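PDB 1S4D: uroporphyrin-III C-methyltransferase from Pseudomonas denitrificans, which methylates uroporphyrinogen III at C-2 and then C-7 with S-adenosyl-L-methionine, giving precorrin-2 for cobalamin and siroheme synthesis. Local coordinates for the interface of chains A and B. Residues are numbered along the deposited sequence; one frame, centred on the assembly and turned at random. Chains: chain A/B, Uroporphyrin-III C-methyltransferase.

The interface of chains A and B. Residues chain A 151-155, 172-173, 176-177; chain B 151-154, 172-173, 176-177.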
# COMPACT_ATOMS: atom_id res chain seq x y z
N ALA A 151 6.85 10.64 8.06
CA ALA A 151 6.81 9.24 8.47
C ALA A 151 5.36 8.89 8.70
O ALA A 151 4.56 9.79 8.95
CB ALA A 151 7.63 9.03 9.74
N VAL A 152 5.03 7.60 8.57
CA VAL A 152 3.75 6.98 8.94
C VAL A 152 4.07 5.60 9.51
O VAL A 152 4.81 4.82 8.87
CB VAL A 152 2.86 6.58 7.73
CG1 VAL A 152 1.39 6.88 7.99
CG2 VAL A 152 3.37 7.10 6.39
N THR A 153 3.48 5.28 10.66
CA THR A 153 3.55 3.93 11.25
C THR A 153 2.24 3.15 11.16
O THR A 153 1.17 3.66 11.51
CB THR A 153 4.00 3.98 12.71
OG1 THR A 153 5.36 4.40 12.76
CG2 THR A 153 4.05 2.55 13.28
N PHE A 154 2.33 1.91 10.68
CA PHE A 154 1.19 1.03 10.58
C PHE A 154 1.33 -0.02 11.69
O PHE A 154 2.38 -0.67 11.83
CB PHE A 154 1.13 0.37 9.18
CG PHE A 154 1.07 1.36 8.05
CD1 PHE A 154 2.23 1.86 7.48
CD2 PHE A 154 -0.14 1.79 7.55
CE1 PHE A 154 2.16 2.77 6.41
CE2 PHE A 154 -0.22 2.71 6.49
CZ PHE A 154 0.90 3.20 5.94
N LEU A 155 0.30 -0.18 12.49
CA LEU A 155 0.42 -1.11 13.59
C LEU A 155 -0.86 -1.91 13.77
O LEU A 155 -1.91 -1.54 13.24
CB LEU A 155 0.84 -0.34 14.85
CG LEU A 155 -0.03 0.27 15.96
CD1 LEU A 155 0.21 1.72 16.05
CD2 LEU A 155 -1.53 -0.02 15.91
N GLY A 172 8.02 5.49 21.23
CA GLY A 172 8.72 5.71 19.98
C GLY A 172 7.77 6.03 18.84
O GLY A 172 8.12 6.85 17.97
N ILE A 173 6.60 5.38 18.83
CA ILE A 173 5.58 5.71 17.85
C ILE A 173 5.02 7.10 18.12
O ILE A 173 4.90 7.91 17.20
CB ILE A 173 4.48 4.61 17.76
CG1 ILE A 173 4.94 3.51 16.81
CG2 ILE A 173 3.18 5.16 17.17
CD1 ILE A 173 4.72 2.14 17.32
N GLY A 176 8.40 10.78 16.96
CA GLY A 176 8.71 10.06 15.74
C GLY A 176 7.65 9.85 14.65
O GLY A 176 8.02 9.94 13.50
N SER A 177 6.38 9.60 14.97
CA SER A 177 5.38 9.27 13.92
C SER A 177 4.14 10.16 13.79
O SER A 177 3.07 9.78 14.26
CB SER A 177 4.87 7.85 14.10
OG SER A 177 5.68 6.94 13.39
N ALA B 151 4.43 -3.50 14.26
CA ALA B 151 4.39 -2.16 13.71
C ALA B 151 5.40 -2.01 12.54
O ALA B 151 6.46 -2.64 12.56
CB ALA B 151 4.67 -1.16 14.80
N VAL B 152 5.04 -1.22 11.52
CA VAL B 152 5.97 -0.82 10.46
C VAL B 152 5.90 0.69 10.29
O VAL B 152 4.80 1.26 10.25
CB VAL B 152 5.57 -1.32 9.06
CG1 VAL B 152 6.77 -1.67 8.24
CG2 VAL B 152 4.59 -2.43 9.11
N THR B 153 7.07 1.31 10.11
CA THR B 153 7.19 2.73 9.77
C THR B 153 7.65 2.97 8.34
O THR B 153 8.69 2.45 7.94
CB THR B 153 8.16 3.39 10.72
OG1 THR B 153 7.60 3.40 12.03
CG2 THR B 153 8.30 4.85 10.41
N PHE B 154 6.90 3.78 7.59
CA PHE B 154 7.33 4.17 6.24
C PHE B 154 7.89 5.59 6.35
O PHE B 154 7.35 6.38 7.12
CB PHE B 154 6.14 4.16 5.29
CG PHE B 154 5.70 2.79 4.86
CD1 PHE B 154 5.07 2.62 3.65
CD2 PHE B 154 5.87 1.68 5.67
CE1 PHE B 154 4.64 1.34 3.27
CE2 PHE B 154 5.45 0.41 5.29
CZ PHE B 154 4.85 0.23 4.11
N GLY B 172 12.93 8.40 17.88
CA GLY B 172 11.57 7.87 17.89
C GLY B 172 11.35 6.85 16.78
O GLY B 172 10.76 5.78 17.00
N ILE B 173 11.83 7.17 15.60
CA ILE B 173 11.72 6.29 14.46
C ILE B 173 12.48 5.00 14.69
O ILE B 173 11.97 3.93 14.35
CB ILE B 173 12.11 7.03 13.14
CG1 ILE B 173 10.83 7.44 12.42
CG2 ILE B 173 12.93 6.15 12.22
CD1 ILE B 173 10.81 8.79 11.96
N GLY B 176 10.32 3.09 17.52
CA GLY B 176 8.93 2.87 17.17
C GLY B 176 8.58 1.53 16.55
O GLY B 176 7.61 0.91 16.98
N SER B 177 9.31 1.09 15.53
CA SER B 177 9.03 -0.21 14.89
C SER B 177 10.31 -0.99 14.65
O SER B 177 11.35 -0.40 14.36
CB SER B 177 8.36 -0.05 13.54
OG SER B 177 7.53 1.07 13.50
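Strand 151-156 of each subunit pairs antiparallel with its own copy, so a sheet continues across the two-fold axis of the homodimer. A:Thr153 and B:Thr153 sit opposite each other at the crossing point.

Main-chain hydrogen bonds join the strands in both directions. A:Val152 N gives its hydrogen to B:Phe154 O at 3.0 Å, and B:Phe154 N returns one to A:Val152 O. The two-fold axis repeats this with the chains exchanged: A:Phe154 N donates to B:Val152 O at 2.6 Å, and B:Val152 N to A:Phe154 O. All are nearly straight. The amides of A:Phe154 and B:Phe154 point almost along the C=O axis of their acceptors.

On one side of the sheet the hydroxyls form a chain through the axis. The two threonine side chains cross obliquely, and A:Thr153 OG1 lies 2.6 Å from B:Thr153 OG1 in a hydrogen bond of undecided direction. In both residues OG1 is anti to the carbonyl carbon, beside the backbone N, which turns the hydroxyls towards each other. Within each chain A:Ser177 or B:Ser177 extends the row; B:Thr153 OG1 lies 2.8 Å from B:Ser177 OG. Each threonine oxygen therefore has two hydroxyl partners, and the serine probably helps fix its rotation. Proton directions are not seen.

The same side carries the contact of the 170-174 helix of chain A with the 170-176 helix of chain B. The lack of side chains on A:Gly172 and B:Gly176 probably lets the backbones come near, with A:Gly172 CA 4.0 Å from B:Gly176 CA. A:Ile173 and B:Ile173 each reach across with the CD1 methyl to the partner's Gly176 carbonyl. B:Ile173 CD1 also touches A:Ala151 CB at 3.9 Å.

The rings of A:Phe154 and B:Phe154 meet on the opposite side of the sheet. Their planes are turned 66° apart, edge to face. Both CG atoms are anti to the carbonyl carbon, but chi2 differs (88° in A, -153° in B), so the two rings, as modelled, depart locally from the two-fold symmetry. The edge of A:Phe154 points at the face of B:Phe154, with A:Phe154 CE1 over the ring centre and 3.9 Å from B:Phe154 CG.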